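GGDEF family protein (Vibrio cholerae, PDB 5GZS) is a diguanylate cyclase whose periplasmic part binds arginine and probably relays that signal to the cytoplasmic domain that makes cyclic di-GMP. Local coordinates at residues I415-N420 / T425-F430; D280-S285 / K299-F304; E183-A186 / H190-R193. All blocks are in the same frame, centred on the assembly; numbering follows the deposited sequence.

Interaction 1 (I415-N420 / T425-F430)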
# COMPACT_ATOMS: atom_id res chain seq x y z
N ILE A 415 -4.45 21.40 2.67
CA ILE A 415 -4.62 22.85 2.67
C ILE A 415 -5.09 23.27 4.05
O ILE A 415 -6.00 22.64 4.63
CB ILE A 415 -5.67 23.34 1.65
CG1 ILE A 415 -5.41 22.77 0.26
CG2 ILE A 415 -5.70 24.85 1.61
CD1 ILE A 415 -6.46 23.19 -0.73
N GLY A 416 -4.49 24.33 4.58
CA GLY A 416 -4.86 24.88 5.88
C GLY A 416 -5.70 26.11 5.67
O GLY A 416 -5.48 26.86 4.71
N PHE A 417 -6.68 26.34 6.55
CA PHE A 417 -7.56 27.51 6.41
C PHE A 417 -7.59 28.20 7.72
O PHE A 417 -7.51 27.54 8.76
CB PHE A 417 -8.99 27.15 5.99
CG PHE A 417 -9.09 26.40 4.69
CD1 PHE A 417 -8.84 25.03 4.64
CD2 PHE A 417 -9.44 27.06 3.52
CE1 PHE A 417 -8.94 24.34 3.45
CE2 PHE A 417 -9.55 26.37 2.31
CZ PHE A 417 -9.30 25.01 2.28
N ALA A 418 -7.69 29.53 7.69
CA ALA A 418 -7.66 30.33 8.89
C ALA A 418 -8.80 29.91 9.78
O ALA A 418 -9.90 29.59 9.31
CB ALA A 418 -7.77 31.79 8.55
N LYS A 419 -8.53 29.92 11.09
CA LYS A 419 -9.50 29.52 12.09
C LYS A 419 -10.58 30.58 12.31
O LYS A 419 -10.60 31.27 13.33
CB LYS A 419 -8.78 29.23 13.39
CG LYS A 419 -8.54 27.78 13.69
CD LYS A 419 -9.80 27.17 14.26
CE LYS A 419 -9.48 26.39 15.51
NZ LYS A 419 -8.56 25.28 15.20
N ASN A 420 -11.48 30.73 11.36
CA ASN A 420 -12.64 31.59 11.58
C ASN A 420 -13.81 30.96 10.83
O ASN A 420 -13.60 29.94 10.19
CB ASN A 420 -12.35 33.04 11.14
CG ASN A 420 -11.80 33.14 9.72
OD1 ASN A 420 -12.14 32.35 8.83
ND2 ASN A 420 -10.94 34.13 9.52
N THR A 425 -16.09 26.90 6.77
CA THR A 425 -16.99 26.55 5.69
C THR A 425 -16.14 26.17 4.49
O THR A 425 -16.48 25.25 3.74
CB THR A 425 -17.96 27.70 5.33
OG1 THR A 425 -18.97 27.80 6.34
CG2 THR A 425 -18.65 27.45 4.00
N LEU A 426 -15.02 26.86 4.31
CA LEU A 426 -14.21 26.60 3.13
C LEU A 426 -13.64 25.18 3.15
O LEU A 426 -13.76 24.47 2.17
CB LEU A 426 -13.07 27.62 3.01
CG LEU A 426 -13.55 28.98 2.50
CD1 LEU A 426 -12.38 29.99 2.43
CD2 LEU A 426 -14.32 28.86 1.16
N ALA A 427 -13.04 24.78 4.27
CA ALA A 427 -12.26 23.55 4.33
C ALA A 427 -13.02 22.28 3.85
O ALA A 427 -12.48 21.55 3.03
CB ALA A 427 -11.71 23.34 5.77
N PRO A 428 -14.26 22.03 4.34
CA PRO A 428 -15.00 20.86 3.81
C PRO A 428 -15.31 20.97 2.34
O PRO A 428 -15.27 19.95 1.64
CB PRO A 428 -16.31 20.86 4.61
CG PRO A 428 -15.99 21.59 5.84
CD PRO A 428 -14.99 22.66 5.45
N LEU A 429 -15.62 22.18 1.88
CA LEU A 429 -15.86 22.41 0.47
C LEU A 429 -14.60 22.10 -0.34
O LEU A 429 -14.68 21.44 -1.38
CB LEU A 429 -16.31 23.85 0.23
CG LEU A 429 -17.69 24.11 0.83
CD1 LEU A 429 -18.00 25.60 0.91
CD2 LEU A 429 -18.74 23.34 0.00
N PHE A 430 -13.45 22.56 0.14
CA PHE A 430 -12.21 22.31 -0.59
C PHE A 430 -11.92 20.80 -0.61
O PHE A 430 -11.40 20.29 -1.60
CB PHE A 430 -11.04 23.11 0.00
CG PHE A 430 -10.84 24.47 -0.65
CD1 PHE A 430 -11.57 25.58 -0.25
CD2 PHE A 430 -9.94 24.63 -1.69
CE1 PHE A 430 -11.40 26.82 -0.86
CE2 PHE A 430 -9.77 25.87 -2.31
CZ PHE A 430 -10.49 26.97 -1.89
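The Phe417 ring lies with one face against helix 421-435, where the CA of Ala427 and the carbonyl carbon of Leu426 sit over it, while CG of Phe430 meets it at the edge. The Phe430 ring in turn takes CE2 of Phe417 over one of its faces and has the carbonyl oxygen of Leu426 in its plane, at the edge. This is strand-to-helix packing in the second solute-binding domain of family 3, an alpha/beta unit in which strand 414-417 belongs to a mixed sheet and the following helix folds back over it. The axes of strand 415-417 and helix 425-430 run nearly antiparallel, at 160°, and approach to 8.6 Å.

Ala427 CA makes a CH-pi contact, 3.8 Å from the centroid of the Phe417 ring, and its CB lies near CD1 of the same ring. Leu426 adds its CB at 3.7 Å from CD2 of Phe417. The two phenylalanine rings meet obliquely, with centroids 5.0 Å apart and planes at 53°. Ile288, on neighbouring strand 288-292, touches Ile415, Phe417 and Phe430, and helix 248-259 packs against Phe430 through Ala256 and Cys257. With CG1 anti to its carbonyl carbon (chi1 -51°) and the chain extended beyond it, Ile415 brings CD1 to 3.9 Å from CD2 of Phe430.

Interaction 2 (D280-S285 / K299-F304)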
# COMPACT_ATOMS: atom_id res chain seq x y z
N ASP A 280 0.98 34.25 9.49
CA ASP A 280 0.03 35.00 8.67
C ASP A 280 -1.36 34.35 8.69
O ASP A 280 -2.41 35.03 8.66
CB ASP A 280 0.54 35.09 7.23
CG ASP A 280 1.52 36.22 7.02
OD1 ASP A 280 2.74 36.02 7.30
OD2 ASP A 280 1.06 37.30 6.57
N LEU A 281 -1.35 33.02 8.77
CA LEU A 281 -2.58 32.25 8.88
C LEU A 281 -3.23 32.42 10.26
O LEU A 281 -4.45 32.57 10.38
CB LEU A 281 -2.31 30.78 8.61
CG LEU A 281 -3.54 29.92 8.37
CD1 LEU A 281 -4.29 30.42 7.13
CD2 LEU A 281 -3.14 28.44 8.24
N GLN A 282 -2.41 32.40 11.31
CA GLN A 282 -2.96 32.62 12.64
C GLN A 282 -3.37 34.08 12.80
O GLN A 282 -4.35 34.36 13.46
CB GLN A 282 -1.99 32.14 13.71
CG GLN A 282 -1.84 30.61 13.65
CD GLN A 282 -0.74 30.06 14.54
OE1 GLN A 282 -0.99 29.60 15.65
NE2 GLN A 282 0.50 30.09 14.04
N ASP A 283 -2.68 35.00 12.14
CA ASP A 283 -3.08 36.42 12.10
C ASP A 283 -4.45 36.65 11.48
O ASP A 283 -5.04 37.71 11.68
CB ASP A 283 -2.08 37.25 11.27
CG ASP A 283 -0.74 37.44 11.95
OD1 ASP A 283 -0.47 36.78 12.98
OD2 ASP A 283 0.06 38.25 11.42
N LYS A 284 -4.91 35.69 10.69
CA LYS A 284 -6.06 35.88 9.79
C LYS A 284 -5.74 36.92 8.70
O LYS A 284 -6.66 37.52 8.12
CB LYS A 284 -7.34 36.29 10.55
CG LYS A 284 -7.60 35.57 11.87
CD LYS A 284 -7.59 34.05 11.71
CE LYS A 284 -7.41 33.34 13.07
NZ LYS A 284 -8.33 33.90 14.10
N SER A 285 -4.45 37.13 8.42
CA SER A 285 -4.07 38.13 7.41
C SER A 285 -4.13 37.51 6.00
O SER A 285 -4.21 38.23 5.01
CB SER A 285 -2.67 38.73 7.71
OG SER A 285 -1.68 37.72 7.92
N LYS A 299 -2.17 20.93 14.31
CA LYS A 299 -3.49 20.34 14.02
C LYS A 299 -4.68 21.18 14.49
O LYS A 299 -5.78 21.10 13.92
CB LYS A 299 -3.59 18.94 14.64
CG LYS A 299 -4.44 17.95 13.83
CD LYS A 299 -3.75 16.58 13.72
CE LYS A 299 -4.64 15.50 13.10
NZ LYS A 299 -4.17 14.11 13.42
N ASN A 300 -4.45 22.00 15.51
CA ASN A 300 -5.52 22.76 16.14
C ASN A 300 -5.48 24.25 15.84
O ASN A 300 -6.36 24.99 16.27
CB ASN A 300 -5.45 22.56 17.65
CG ASN A 300 -4.04 22.78 18.20
OD1 ASN A 300 -3.05 22.45 17.53
ND2 ASN A 300 -3.95 23.36 19.39
N LEU A 301 -4.45 24.70 15.12
CA LEU A 301 -4.29 26.14 14.88
C LEU A 301 -4.86 26.58 13.54
O LEU A 301 -4.89 27.76 13.21
CB LEU A 301 -2.82 26.52 14.97
CG LEU A 301 -2.18 26.00 16.26
CD1 LEU A 301 -0.77 25.52 16.00
CD2 LEU A 301 -2.18 27.11 17.33
N ALA A 302 -5.34 25.61 12.77
CA ALA A 302 -6.02 25.89 11.52
C ALA A 302 -6.99 24.77 11.17
O ALA A 302 -6.93 23.69 11.74
CB ALA A 302 -5.01 26.09 10.40
N TYR A 303 -7.91 25.06 10.26
CA TYR A 303 -8.82 24.06 9.73
C TYR A 303 -8.15 23.43 8.52
O TYR A 303 -7.43 24.13 7.80
CB TYR A 303 -10.14 24.70 9.32
CG TYR A 303 -11.01 25.21 10.46
CD1 TYR A 303 -11.23 24.43 11.60
CD2 TYR A 303 -11.62 26.44 10.39
CE1 TYR A 303 -12.04 24.89 12.62
CE2 TYR A 303 -12.42 26.91 11.40
CZ TYR A 303 -12.64 26.13 12.52
OH TYR A 303 -13.44 26.60 13.55
N PHE A 304 -8.40 22.15 8.28
CA PHE A 304 -7.65 21.42 7.25
C PHE A 304 -8.52 20.69 6.24
O PHE A 304 -9.43 19.98 6.62
CB PHE A 304 -6.71 20.39 7.91
CG PHE A 304 -5.65 21.00 8.77
CD1 PHE A 304 -4.46 21.44 8.22
CD2 PHE A 304 -5.83 21.11 10.15
CE1 PHE A 304 -3.48 22.00 9.02
CE2 PHE A 304 -4.84 21.67 10.96
CZ PHE A 304 -3.67 22.12 10.39
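Leu281 has its CG turned anti to the backbone N (chi1 -166°), which sends the isobutyl group out from helix 277-282 and brings CD2 to within 3.7 Å of CB of Ala302. Both of these side chains are buried, whereas those of Gln282 and Leu301 are partly exposed. One residue on, Gln282 takes the other course: its CG stands anti to the carbonyl carbon and the chain is extended beyond it (chi2 171°), so the amide is carried across to Leu301, although the CB of Gln282 is not itself aimed there. OE1 of Gln282 rests alongside Leu301, 3.2 Å from CD2 and 3.6 Å from CB. The touch between these two is thus one of an amide oxygen against methyl and methylene groups, without a hydrogen bond, and NE2 of the same amide turns back to its own helix in a weak hydrogen bond to the carbonyl oxygen of Phe278.

The contact joins the end of a helix to the loop that leads into strand 303-304, an outermost strand, within this chain, of a mixed sheet in the second solute-binding domain. Phe278, a turn earlier on the helix, packs on both Leu301 and Ala302, and Leu281 also reaches Leu289 of strand 288-292; the leucine therefore touches both that strand and the incoming loop. Just past the touching residues the helix is closed by a Schellman motif. Lys284 leaves helical geometry with a positive phi of 65°, its N bonding Leu281 O at 3.2 Å, while Ser285 N bonds Asp280 O at 2.9 Å.

Interaction 3 (E183-A186 / H190-R193)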
# COMPACT_ATOMS: atom_id res chain seq x y z
N GLU A 183 -19.83 -2.82 -33.62
CA GLU A 183 -18.56 -2.98 -32.93
C GLU A 183 -17.44 -2.23 -33.63
O GLU A 183 -16.74 -1.43 -33.01
CB GLU A 183 -18.19 -4.45 -32.80
CG GLU A 183 -16.99 -4.65 -31.90
CD GLU A 183 -16.64 -6.12 -31.70
OE1 GLU A 183 -15.51 -6.51 -32.06
OE2 GLU A 183 -17.48 -6.87 -31.17
N LYS A 184 -17.29 -2.46 -34.93
CA LYS A 184 -16.18 -1.88 -35.67
C LYS A 184 -16.27 -0.35 -35.75
O LYS A 184 -15.26 0.36 -35.78
CB LYS A 184 -16.10 -2.48 -37.07
CG LYS A 184 -14.91 -1.98 -37.91
CD LYS A 184 -14.84 -2.68 -39.29
CE LYS A 184 -13.82 -2.04 -40.25
NZ LYS A 184 -12.39 -2.17 -39.80
N TYR A 185 -17.50 0.16 -35.78
CA TYR A 185 -17.72 1.59 -35.87
C TYR A 185 -17.36 2.27 -34.55
O TYR A 185 -16.81 3.38 -34.53
CB TYR A 185 -19.18 1.88 -36.26
CG TYR A 185 -19.59 3.33 -36.14
CD1 TYR A 185 -19.10 4.30 -37.02
CD2 TYR A 185 -20.46 3.73 -35.14
CE1 TYR A 185 -19.47 5.61 -36.90
CE2 TYR A 185 -20.84 5.05 -35.03
CZ TYR A 185 -20.35 5.98 -35.91
OH TYR A 185 -20.73 7.29 -35.77
N ALA A 186 -17.69 1.58 -33.45
CA ALA A 186 -17.53 2.12 -32.10
C ALA A 186 -16.06 2.28 -31.75
O ALA A 186 -15.70 3.14 -30.95
CB ALA A 186 -18.19 1.21 -31.10
N HIS A 190 -12.89 8.20 -34.23
CA HIS A 190 -13.84 9.29 -34.03
C HIS A 190 -14.72 9.01 -32.83
O HIS A 190 -14.78 9.80 -31.90
CB HIS A 190 -14.72 9.52 -35.25
CG HIS A 190 -15.64 10.68 -35.11
ND1 HIS A 190 -16.98 10.54 -34.82
CD2 HIS A 190 -15.41 12.01 -35.15
CE1 HIS A 190 -17.54 11.73 -34.74
NE2 HIS A 190 -16.60 12.65 -34.92
N VAL A 191 -15.39 7.86 -32.84
CA VAL A 191 -16.43 7.58 -31.86
C VAL A 191 -15.83 7.40 -30.48
O VAL A 191 -16.39 7.89 -29.47
CB VAL A 191 -17.24 6.32 -32.27
CG1 VAL A 191 -18.29 5.94 -31.20
CG2 VAL A 191 -17.89 6.55 -33.65
N GLN A 192 -14.70 6.70 -30.43
CA GLN A 192 -13.93 6.58 -29.21
C GLN A 192 -13.57 7.95 -28.65
O GLN A 192 -13.78 8.19 -27.46
CB GLN A 192 -12.66 5.75 -29.44
CG GLN A 192 -12.93 4.25 -29.56
CD GLN A 192 -13.57 3.67 -28.28
OE1 GLN A 192 -13.08 3.88 -27.17
NE2 GLN A 192 -14.66 2.93 -28.45
N ARG A 193 -13.09 8.87 -29.47
CA ARG A 193 -12.75 10.19 -28.95
C ARG A 193 -13.99 10.92 -28.44
O ARG A 193 -13.96 11.71 -27.47
CB ARG A 193 -12.05 11.02 -30.02
CG ARG A 193 -11.85 12.45 -29.59
CD ARG A 193 -10.81 13.17 -30.42
NE ARG A 193 -10.89 14.59 -30.13
CZ ARG A 193 -10.29 15.55 -30.82
NH1 ARG A 193 -9.52 15.23 -31.85
NH2 ARG A 193 -10.45 16.83 -30.47
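A tight turn between two consecutive helices, the end of helix 176-186 and the start of helix 189-218, brings Tyr185 and Ala186 against Val191 and Gln192 in the first, arginine-binding family 3 domain. Val191 sets its CG2 over one face of the Tyr185 ring in a CH-pi contact, 3.7 Å from the centroid and 23° off the normal, displaced toward the rim so that CZ is the ring atom nearest to it. The phenol has further partners on helix 15-28: its OH hydrogen-bonds Ser23 OG and its ring stacks with His27.

Ala186 contributes its carbonyl, at the last turn of its helix. Gln192, bent at chi2 (-61°), folds back to give this oxygen a hydrogen bond from NE2, 2.7 Å long. The donor stands above the carbonyl plane, while the oxygen lies close to the plane of the glutamine amide. NE2 also serves Thr74 O, so one amide nitrogen ties two backbone carbonyls together. The side chain of Gln192 packs in addition on Val333 of the second subunit, and CG of Gln192 lies 3.3 Å from Ala186 O.

Interactions 1 and 2 are neighbours, with centres 9 Å apart, and share a sheet: strands 414-417 and 303-304 lie side by side, joined by Phe417 N and Tyr303 O at 2.6 Å, a probable hydrogen bond. Lys419 NZ adds another probable one to Asn300 O. Helix 421-435 packs on strand 414-417, and helix 277-282 on the loop that leads into the strand beside it. Interaction 3 belongs to the other solute-binding domain, on the opposite side of the chain's centre, its centre about 44 Å from that of interaction 1 and about 52 Å from that of interaction 2. The bound arginine occupies a pocket in that domain, to which none of the three contacts contributes a residue.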